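Side-chain contacts in beta-porphyranase A (Bacteroides plebeius, PDB 4AW7), which hydrolyses the sulfated red-seaweed polysaccharide porphyran at linkages between beta-D-galactose and alpha-L-galactose-6-sulfate, releasing mostly disaccharides: residues A[380-385]-A[403-408]; A[398-403]-A[535-540]; A[443-448]-A[456-461]. All blocks are in the same frame, centred on the assembly; numbering follows the deposited sequence.

Overall arrangement
After two short N-terminal strands that join the later sheets, the chain builds the parallel sheet of the catalytic domain, and the three contacts follow. Interaction 1 opens at 380-385 and closes at 403-408, a short excursion through strand 392-399. Before it closes, interaction 2 has opened at 398-403, so the two cross and share N403; interaction 2 closes only at 535-540, in the C-terminal region. Nested within that long loop, and in series after interaction 1, interaction 3 joins 443-448 to 456-461. Interactions 1 and 3 lie within the first beta-sandwich domain and meet where strands 405-410 and 447-450 pair. Interaction 2 links that domain to the C-terminal one, and a calcium ion touches interactions 1 and 2.

Interaction 1 (A[380-385]-A[403-408]). With CA (calcium ion), chain C.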
loop_
_atom_site.group_PDB
_atom_site.type_symbol
_atom_site.label_atom_id
_atom_site.label_comp_id
_atom_site.label_asym_id
_atom_site.label_seq_id
_atom_site.Cartn_x
_atom_site.Cartn_y
_atom_site.Cartn_z
ATOM N N PRO A 380 -4.462 -17.942 6.450
ATOM C CA PRO A 380 -4.009 -16.735 5.771
ATOM C C PRO A 380 -5.097 -15.757 5.386
ATOM O O PRO A 380 -4.807 -14.584 5.123
ATOM C CB PRO A 380 -3.273 -17.263 4.526
ATOM C CG PRO A 380 -3.832 -18.563 4.315
ATOM C CD PRO A 380 -4.173 -19.153 5.658
ATOM N N ASP A 381 -6.347 -16.181 5.351
ATOM C CA ASP A 381 -7.446 -15.256 5.153
ATOM C C ASP A 381 -7.757 -14.406 6.353
ATOM O O ASP A 381 -8.474 -13.408 6.179
ATOM C CB ASP A 381 -8.705 -15.996 4.720
ATOM C CG ASP A 381 -8.560 -16.628 3.382
ATOM O OD1 ASP A 381 -8.129 -15.935 2.438
ATOM O OD2 ASP A 381 -8.918 -17.813 3.182
ATOM N N ILE A 382 -7.260 -14.767 7.538
ATOM C CA ILE A 382 -7.519 -13.971 8.731
ATOM C C ILE A 382 -6.242 -13.173 8.993
ATOM O O ILE A 382 -5.213 -13.696 9.429
ATOM C CB ILE A 382 -7.890 -14.844 9.922
ATOM C CG1 ILE A 382 -9.123 -15.664 9.624
ATOM C CG2 ILE A 382 -8.049 -14.001 11.181
ATOM C CD1 ILE A 382 -10.365 -14.884 9.253
ATOM N N GLN A 383 -6.301 -11.882 8.686
ATOM C CA GLN A 383 -5.164 -10.983 8.891
ATOM C C GLN A 383 -5.226 -10.453 10.313
ATOM O O GLN A 383 -6.298 -10.109 10.796
ATOM C CB GLN A 383 -5.203 -9.799 7.883
ATOM C CG GLN A 383 -5.481 -10.224 6.434
ATOM C CD GLN A 383 -5.191 -9.102 5.434
ATOM O OE1 GLN A 383 -4.062 -8.958 4.952
ATOM N NE2 GLN A 383 -6.191 -8.245 5.193
ATOM N N VAL A 384 -4.073 -10.388 10.975
ATOM C CA VAL A 384 -3.994 -10.030 12.378
ATOM C C VAL A 384 -2.910 -9.006 12.626
ATOM O O VAL A 384 -1.856 -9.042 12.008
ATOM C CB VAL A 384 -3.762 -11.272 13.256
ATOM C CG1 VAL A 384 -4.956 -12.212 13.141
ATOM C CG2 VAL A 384 -2.443 -11.962 12.877
ATOM N N GLN A 385 -3.184 -8.088 13.549
ATOM C CA GLN A 385 -2.223 -7.109 14.024
ATOM C C GLN A 385 -2.389 -6.941 15.515
ATOM O O GLN A 385 -3.490 -7.125 16.040
ATOM C CB GLN A 385 -2.423 -5.750 13.338
ATOM C CG GLN A 385 -2.104 -5.744 11.875
ATOM C CD GLN A 385 -0.618 -5.811 11.576
ATOM O OE1 GLN A 385 0.161 -5.103 12.201
ATOM N NE2 GLN A 385 -0.221 -6.617 10.607
ATOM N N ASN A 403 -16.420 -16.710 3.378
ATOM C CA ASN A 403 -17.260 -17.316 4.406
ATOM C C ASN A 403 -16.918 -16.713 5.754
ATOM O O ASN A 403 -15.777 -16.351 6.000
ATOM C CB ASN A 403 -17.037 -18.836 4.463
ATOM C CG ASN A 403 -17.758 -19.585 3.346
ATOM O OD1 ASN A 403 -18.794 -19.138 2.870
ATOM N ND2 ASN A 403 -17.308 -20.764 3.027
ATOM N N PRO A 404 -17.878 -16.664 6.682
ATOM C CA PRO A 404 -17.519 -16.371 8.067
ATOM C C PRO A 404 -16.507 -17.353 8.582
ATOM O O PRO A 404 -16.501 -18.505 8.159
ATOM C CB PRO A 404 -18.853 -16.525 8.831
ATOM C CG PRO A 404 -19.900 -16.353 7.793
ATOM C CD PRO A 404 -19.307 -16.972 6.541
ATOM N N GLN A 405 -15.676 -16.926 9.521
ATOM C CA GLN A 405 -14.678 -17.805 10.113
ATOM C C GLN A 405 -14.634 -17.626 11.595
ATOM O O GLN A 405 -14.750 -16.491 12.100
ATOM C CB GLN A 405 -13.296 -17.516 9.533
ATOM C CG GLN A 405 -13.152 -17.848 8.039
ATOM C CD GLN A 405 -13.364 -19.324 7.696
ATOM O OE1 GLN A 405 -13.317 -20.203 8.560
ATOM N NE2 GLN A 405 -13.644 -19.594 6.442
ATOM N N THR A 406 -14.535 -18.737 12.323
ATOM C CA THR A 406 -14.353 -18.702 13.766
ATOM C C THR A 406 -12.871 -18.790 14.056
ATOM O O THR A 406 -12.180 -19.708 13.586
ATOM C CB THR A 406 -15.145 -19.840 14.484
ATOM O OG1 THR A 406 -16.551 -19.615 14.298
ATOM C CG2 THR A 406 -14.819 -19.874 16.002
ATOM N N VAL A 407 -12.374 -17.823 14.819
ATOM C CA VAL A 407 -10.968 -17.718 15.157
ATOM C C VAL A 407 -10.802 -17.869 16.665
ATOM O O VAL A 407 -11.289 -17.046 17.426
ATOM C CB VAL A 407 -10.417 -16.361 14.702
ATOM C CG1 VAL A 407 -8.907 -16.307 14.933
ATOM C CG2 VAL A 407 -10.737 -16.083 13.202
ATOM N N TYR A 408 -10.088 -18.904 17.069
ATOM C CA TYR A 408 -9.718 -19.076 18.476
ATOM C C TYR A 408 -8.583 -18.156 18.816
ATOM O O TYR A 408 -7.601 -18.116 18.097
ATOM C CB TYR A 408 -9.361 -20.531 18.755
ATOM C CG TYR A 408 -10.578 -21.414 18.648
ATOM C CD1 TYR A 408 -10.975 -21.961 17.420
ATOM C CD2 TYR A 408 -11.361 -21.676 19.770
ATOM C CE1 TYR A 408 -12.117 -22.765 17.321
ATOM C CE2 TYR A 408 -12.485 -22.466 19.684
ATOM C CZ TYR A 408 -12.868 -23.002 18.462
ATOM O OH TYR A 408 -13.995 -23.799 18.395
HETATM CA CA CA C . -8.108 -17.668 0.711
HETATM O O HOH W 1 -10.454 -16.968 0.532
HETATM O O HOH W 2 -9.540 -19.652 0.097
HETATM O O HOH W 3 -7.231 -18.685 -1.298
#
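I382 meets V407 and Q405 from strand 382-389, its side chain reaching across to the facing strand 405-410. Its CB stands back, 4.5 Å from V407 CG2, and the branches beyond it make the contact. The branch CG2 lies 4.0 Å from V407 CG2; the other branch, CG1, approaches the same methyl at 3.9 Å. At the tip, CD1 passes on to Q405, 3.9 Å from its CB, while keeping V407 CG2 within 4.1 Å. One valine methyl is thus touched by three carbons of the isoleucine. With CG1 of V407 anti to the backbone N (chi1 -174°), CG2 is the methyl turned to meet I382 end to end. Q405 contributes its aliphatic root, because its chain folds at chi2 (-62°) and its amide NE2 is hydrogen-bonded to D401 OD2. Replacing I382 with an alanine would remove CG1, CG2 and CD1, and would probably leave V407 CG2 and Q405 CB without their facing partner.

The CA atoms of I382 and V407 are 8.2 Å apart, too far for backbone pairing, and each segment bonds elsewhere: D381 and Q383 to L400 and D398, Q405 and V407 to I450 and I448. Just before I382, D381 turns to a calcium ion and binds it through both carboxylate oxygens, OD2 at 2.6 Å; N535, W536, G538 and three waters complete the eight ligands. Side chains meeting between strands that hydrogen-bond to other neighbours are characteristic of a beta-sandwich interior, here beside a calcium site.

Interaction 2 (A[398-403]-A[535-540]); sequences DNLDDN and NWKGYG. With CA (calcium ion), chain C.
L400 lays its side chain over the backbone at K537 and G538. Its CB is 3.7 Å from G538 N, and CD1 reaches past that nitrogen to K537 CB at 3.8 Å, the two side chains lying at a slant to one another. Without a side chain at G538, the leucine rests directly on the main chain, and L400 CA and G538 CA are 4.7 Å apart. L400 also touches H299 of helix 293-305.

The chain at 535-540 is curled around a calcium ion. N535 OD1 binds at 2.4 Å, and the carbonyl oxygens of W536 and G538 also point at the metal; D381 supplies the other protein ligands. The indole helps close the curl: W536 NE1 donates to Y539 O at 2.9 Å, the acceptor close to the ring plane while the donor stands well above the carbonyl plane (47°).

From 398-403 the metal is reached indirectly. Water 1, a calcium ligand, donates to D401 OD1 at 2.7 Å, making D401 a second-shell residue. Its backbone is set by an Asx turn, in which N399 OD1 accepts from D401 N at 2.8 Å. While OD1 closes that turn, ND2 of the same amide ties N403 O, which lies near the amide plane, to the side chain.

Chemically the contact has two unlike halves, leucine against glycine backbone and carboxylate to metal-bound water. The negative charge of D401 would probably add to that of D381 in balancing the calcium. The site spans the first beta-sandwich domain and the C-terminal region because D381 and the 535-538 ligands share the ion, with D401 joining through water 1.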
loop_
_atom_site.group_PDB
_atom_site.type_symbol
_atom_site.label_atom_id
_atom_site.label_comp_id
_atom_site.label_asym_id
_atom_site.label_seq_id
_atom_site.Cartn_x
_atom_site.Cartn_y
_atom_site.Cartn_z
ATOM N N ASP A 398 -9.016 -9.075 10.424
ATOM C CA ASP A 398 -9.735 -8.832 9.166
ATOM C C ASP A 398 -9.967 -10.153 8.448
ATOM O O ASP A 398 -9.073 -10.986 8.438
ATOM C CB ASP A 398 -8.896 -7.909 8.264
ATOM C CG ASP A 398 -9.595 -7.539 6.986
ATOM O OD1 ASP A 398 -10.663 -6.928 7.053
ATOM O OD2 ASP A 398 -9.034 -7.850 5.909
ATOM N N ASN A 399 -11.123 -10.346 7.874
ATOM C CA ASN A 399 -11.432 -11.593 7.152
ATOM C C ASN A 399 -11.447 -11.351 5.639
ATOM O O ASN A 399 -12.368 -10.702 5.130
ATOM C CB ASN A 399 -12.778 -12.152 7.636
ATOM C CG ASN A 399 -13.139 -13.485 6.990
ATOM O OD1 ASN A 399 -12.380 -14.022 6.212
ATOM N ND2 ASN A 399 -14.288 -14.025 7.370
ATOM N N LEU A 400 -10.458 -11.892 4.944
ATOM C CA LEU A 400 -10.355 -11.828 3.490
ATOM C C LEU A 400 -11.180 -12.893 2.763
ATOM O O LEU A 400 -11.253 -12.860 1.526
ATOM C CB LEU A 400 -8.907 -11.969 3.038
ATOM C CG LEU A 400 -7.927 -10.840 3.372
ATOM C CD1 LEU A 400 -6.504 -11.362 3.217
ATOM C CD2 LEU A 400 -8.162 -9.623 2.526
ATOM N N ASP A 401 -11.714 -13.865 3.496
ATOM C CA ASP A 401 -12.445 -14.993 2.889
ATOM C C ASP A 401 -13.859 -14.595 2.570
ATOM O O ASP A 401 -14.363 -13.567 3.004
ATOM C CB ASP A 401 -12.456 -16.178 3.862
ATOM C CG ASP A 401 -12.787 -17.507 3.226
ATOM O OD1 ASP A 401 -12.609 -17.723 2.022
ATOM O OD2 ASP A 401 -13.244 -18.370 3.990
ATOM N N ASP A 402 -14.539 -15.487 1.837
ATOM C CA ASP A 402 -15.928 -15.262 1.471
ATOM C C ASP A 402 -16.921 -16.014 2.353
ATOM O O ASP A 402 -18.139 -15.914 2.093
ATOM C CB ASP A 402 -16.134 -15.524 -0.025
ATOM C CG ASP A 402 -15.364 -14.558 -0.867
ATOM O OD1 ASP A 402 -15.445 -13.345 -0.601
ATOM O OD2 ASP A 402 -14.646 -15.037 -1.756
ATOM N N ASN A 403 -16.420 -16.710 3.378
ATOM C CA ASN A 403 -17.260 -17.316 4.406
ATOM C C ASN A 403 -16.918 -16.713 5.754
ATOM O O ASN A 403 -15.777 -16.351 6.000
ATOM C CB ASN A 403 -17.037 -18.836 4.463
ATOM C CG ASN A 403 -17.758 -19.585 3.346
ATOM O OD1 ASN A 403 -18.794 -19.138 2.870
ATOM N ND2 ASN A 403 -17.308 -20.764 3.027
ATOM N N ASN A 535 -4.416 -22.859 0.655
ATOM C CA ASN A 535 -5.034 -21.559 0.853
ATOM C C ASN A 535 -3.972 -20.467 0.831
ATOM O O ASN A 535 -2.806 -20.692 1.136
ATOM C CB ASN A 535 -5.759 -21.564 2.216
ATOM C CG ASN A 535 -6.703 -20.395 2.394
ATOM O OD1 ASN A 535 -7.085 -19.728 1.421
ATOM N ND2 ASN A 535 -7.124 -20.165 3.627
ATOM N N TRP A 536 -4.404 -19.277 0.445
ATOM C CA TRP A 536 -3.615 -18.057 0.406
ATOM C C TRP A 536 -4.523 -16.878 0.776
ATOM O O TRP A 536 -5.715 -17.029 0.929
ATOM C CB TRP A 536 -2.942 -17.831 -0.953
ATOM C CG TRP A 536 -3.885 -17.882 -2.081
ATOM C CD1 TRP A 536 -4.708 -16.876 -2.513
ATOM C CD2 TRP A 536 -4.143 -18.999 -2.933
ATOM N NE1 TRP A 536 -5.455 -17.297 -3.578
ATOM C CE2 TRP A 536 -5.143 -18.601 -3.845
ATOM C CE3 TRP A 536 -3.667 -20.310 -2.983
ATOM C CZ2 TRP A 536 -5.656 -19.469 -4.817
ATOM C CZ3 TRP A 536 -4.165 -21.160 -3.973
ATOM C CH2 TRP A 536 -5.142 -20.726 -4.874
ATOM N N LYS A 537 -3.920 -15.703 0.917
ATOM C CA LYS A 537 -4.670 -14.531 1.332
ATOM C C LYS A 537 -5.727 -14.149 0.289
ATOM O O LYS A 537 -5.412 -13.852 -0.882
ATOM C CB LYS A 537 -3.733 -13.349 1.533
ATOM C CG LYS A 537 -2.744 -13.535 2.675
ATOM C CD LYS A 537 -1.657 -12.465 2.573
ATOM C CE LYS A 537 -0.417 -12.695 3.433
ATOM N NZ LYS A 537 -0.724 -12.404 4.843
ATOM N N GLY A 538 -6.970 -14.084 0.712
ATOM C CA GLY A 538 -8.031 -13.672 -0.171
ATOM C C GLY A 538 -8.417 -14.737 -1.162
ATOM O O GLY A 538 -8.243 -15.935 -0.953
ATOM N N TYR A 539 -9.043 -14.270 -2.222
ATOM C CA TYR A 539 -9.814 -15.147 -3.079
ATOM C C TYR A 539 -9.002 -15.895 -4.111
ATOM O O TYR A 539 -7.812 -15.685 -4.291
ATOM C CB TYR A 539 -11.017 -14.435 -3.715
ATOM C CG TYR A 539 -10.816 -13.689 -5.009
ATOM C CD1 TYR A 539 -9.714 -12.892 -5.255
ATOM C CD2 TYR A 539 -11.736 -13.836 -6.030
ATOM C CE1 TYR A 539 -9.561 -12.202 -6.466
ATOM C CE2 TYR A 539 -11.589 -13.165 -7.229
ATOM C CZ TYR A 539 -10.519 -12.327 -7.441
ATOM O OH TYR A 539 -10.346 -11.683 -8.619
ATOM N N GLY A 540 -9.691 -16.826 -4.784
ATOM C CA GLY A 540 -9.046 -17.732 -5.678
ATOM C C GLY A 540 -8.699 -17.190 -7.043
ATOM O O GLY A 540 -8.048 -17.880 -7.794
HETATM CA CA CA C . -8.108 -17.668 0.711
HETATM O O HOH W 1 -10.454 -16.968 0.532
HETATM O O HOH W 3 -7.231 -18.685 -1.298
HETATM O O HOH W 2 -9.540 -19.652 0.097
#

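Interaction 3 (A[443-448]-A[456-461])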
loop_
_atom_site.group_PDB
_atom_site.type_symbol
_atom_site.label_atom_id
_atom_site.label_comp_id
_atom_site.label_asym_id
_atom_site.label_seq_id
_atom_site.Cartn_x
_atom_site.Cartn_y
_atom_site.Cartn_z
ATOM N N SER A 443 -14.540 -10.171 29.189
ATOM C CA SER A 443 -13.259 -10.851 29.157
ATOM C C SER A 443 -12.810 -10.893 27.705
ATOM O O SER A 443 -13.614 -10.699 26.797
ATOM C CB SER A 443 -13.386 -12.267 29.726
ATOM O OG SER A 443 -14.417 -12.991 29.105
ATOM N N MET A 444 -11.528 -11.126 27.481
ATOM C CA MET A 444 -11.085 -11.346 26.115
ATOM C C MET A 444 -11.800 -12.576 25.597
ATOM O O MET A 444 -11.805 -13.601 26.258
ATOM C CB MET A 444 -9.587 -11.586 26.051
ATOM C CG MET A 444 -9.081 -11.582 24.623
ATOM S SD MET A 444 -9.127 -9.946 23.868
ATOM C CE MET A 444 -8.284 -9.054 25.054
ATOM N N PRO A 445 -12.376 -12.507 24.392
ATOM C CA PRO A 445 -13.093 -13.703 23.928
ATOM C C PRO A 445 -12.210 -14.938 23.681
ATOM O O PRO A 445 -11.063 -14.800 23.282
ATOM C CB PRO A 445 -13.708 -13.236 22.624
ATOM C CG PRO A 445 -13.794 -11.757 22.732
ATOM C CD PRO A 445 -12.582 -11.353 23.507
ATOM N N GLU A 446 -12.766 -16.124 23.935
ATOM C CA GLU A 446 -12.108 -17.414 23.695
ATOM C C GLU A 446 -11.980 -17.619 22.185
ATOM O O GLU A 446 -10.981 -18.136 21.683
ATOM C CB GLU A 446 -12.900 -18.569 24.320
ATOM N N SER A 447 -13.040 -17.249 21.494
ATOM C CA SER A 447 -13.034 -17.260 20.043
ATOM C C SER A 447 -13.909 -16.119 19.552
ATOM O O SER A 447 -14.783 -15.603 20.277
ATOM C CB SER A 447 -13.521 -18.609 19.498
ATOM O OG SER A 447 -14.884 -18.826 19.791
ATOM N N ILE A 448 -13.681 -15.778 18.296
ATOM C CA ILE A 448 -14.309 -14.631 17.607
ATOM C C ILE A 448 -14.858 -15.174 16.301
ATOM O O ILE A 448 -14.158 -15.908 15.609
ATOM C CB ILE A 448 -13.220 -13.512 17.242
ATOM C CG1 ILE A 448 -12.608 -12.950 18.518
ATOM C CG2 ILE A 448 -13.780 -12.377 16.290
ATOM C CD1 ILE A 448 -13.503 -12.058 19.246
ATOM N N ILE A 456 -12.403 -6.161 12.963
ATOM C CA ILE A 456 -12.605 -6.012 14.402
ATOM C C ILE A 456 -11.322 -5.445 15.017
ATOM O O ILE A 456 -10.207 -5.882 14.695
ATOM C CB ILE A 456 -12.955 -7.414 15.055
ATOM C CG1 ILE A 456 -14.336 -7.896 14.544
ATOM C CG2 ILE A 456 -12.913 -7.397 16.579
ATOM C CD1 ILE A 456 -14.634 -9.384 14.786
ATOM N N VAL A 457 -11.477 -4.507 15.934
ATOM C CA VAL A 457 -10.397 -4.019 16.772
ATOM C C VAL A 457 -10.840 -4.162 18.218
ATOM O O VAL A 457 -11.866 -3.590 18.634
ATOM C CB VAL A 457 -10.023 -2.551 16.437
ATOM C CG1 VAL A 457 -9.031 -1.989 17.432
ATOM C CG2 VAL A 457 -9.489 -2.438 15.027
ATOM N N LEU A 458 -10.098 -4.973 18.955
ATOM C CA LEU A 458 -10.261 -5.112 20.393
ATOM C C LEU A 458 -9.287 -4.169 21.088
ATOM O O LEU A 458 -8.107 -4.095 20.724
ATOM C CB LEU A 458 -9.935 -6.538 20.788
ATOM C CG LEU A 458 -10.864 -7.625 20.248
ATOM C CD1 LEU A 458 -10.216 -8.993 20.302
ATOM C CD2 LEU A 458 -12.142 -7.653 21.042
ATOM N N VAL A 459 -9.799 -3.438 22.080
ATOM C CA VAL A 459 -9.023 -2.469 22.850
ATOM C C VAL A 459 -9.127 -2.903 24.298
ATOM O O VAL A 459 -10.227 -3.189 24.794
ATOM C CB VAL A 459 -9.536 -1.038 22.675
ATOM C CG1 VAL A 459 -8.646 -0.032 23.467
ATOM C CG2 VAL A 459 -9.655 -0.699 21.218
ATOM N N ALA A 460 -7.997 -2.990 24.974
ATOM C CA ALA A 460 -8.017 -3.448 26.367
ATOM C C ALA A 460 -6.933 -2.776 27.170
ATOM O O ALA A 460 -5.967 -2.242 26.609
ATOM C CB ALA A 460 -7.816 -4.955 26.399
ATOM N N ASP A 461 -7.075 -2.807 28.496
ATOM C CA ASP A 461 -6.004 -2.395 29.388
ATOM C C ASP A 461 -5.129 -3.564 29.641
ATOM O O ASP A 461 -5.593 -4.689 29.725
ATOM C CB ASP A 461 -6.527 -1.887 30.747
ATOM C CG ASP A 461 -7.355 -0.634 30.655
ATOM O OD1 ASP A 461 -7.236 0.107 29.689
ATOM O OD2 ASP A 461 -8.127 -0.363 31.622
#
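M444 starts extended, with CG anti to the backbone N (chi1 -170°), and then doubles back through bends at chi2 (70°) and chi3, which carries its sulfur and methyl toward L458 and A460. SD comes to rest 3.8 Å from L458 CD1, the two chains slanting across one another, and CE continues to A460 CB at 4.3 Å. The second methyl of L458, CD2, lies more loosely against P445 CD at 4.5 Å. The forked end of the leucine thus serves two neighbours, one methyl for M444 and one for P445.

Farther along, the I448 and I456 side chains lie alongside one another, pointing opposite ways. I448 CG2 meets I456 CD1 at 3.5 Å, closer than carbons usually pack, so this is the tight point of the contact. An extended chi2 on I456 (164°) pushes CD1 outward to that position.

The pairs M444 with A460 and I448 with I456 show that the segments run antiparallel, but their CA atoms are 8.5 and 9.4 Å apart, too far for backbone pairing; M444 and P445 belong to the loop leading into strand 447-450. Strand 454-462 bonds within its own sheet, L458 to I395 and I456 to L397. I456, L458 and A460 alternate with V457 and V459, which turn to other surroundings including strand 392-399. V418 and V421 add further cover to M444.

Every atom pair linking the two segments is apolar, and within them the sulfur meets a methyl. The contact therefore rests on burial and shape fit, as expected in a beta-sandwich core, while D461, near the end of strand 454-462, takes no part and forms a salt bridge with R392.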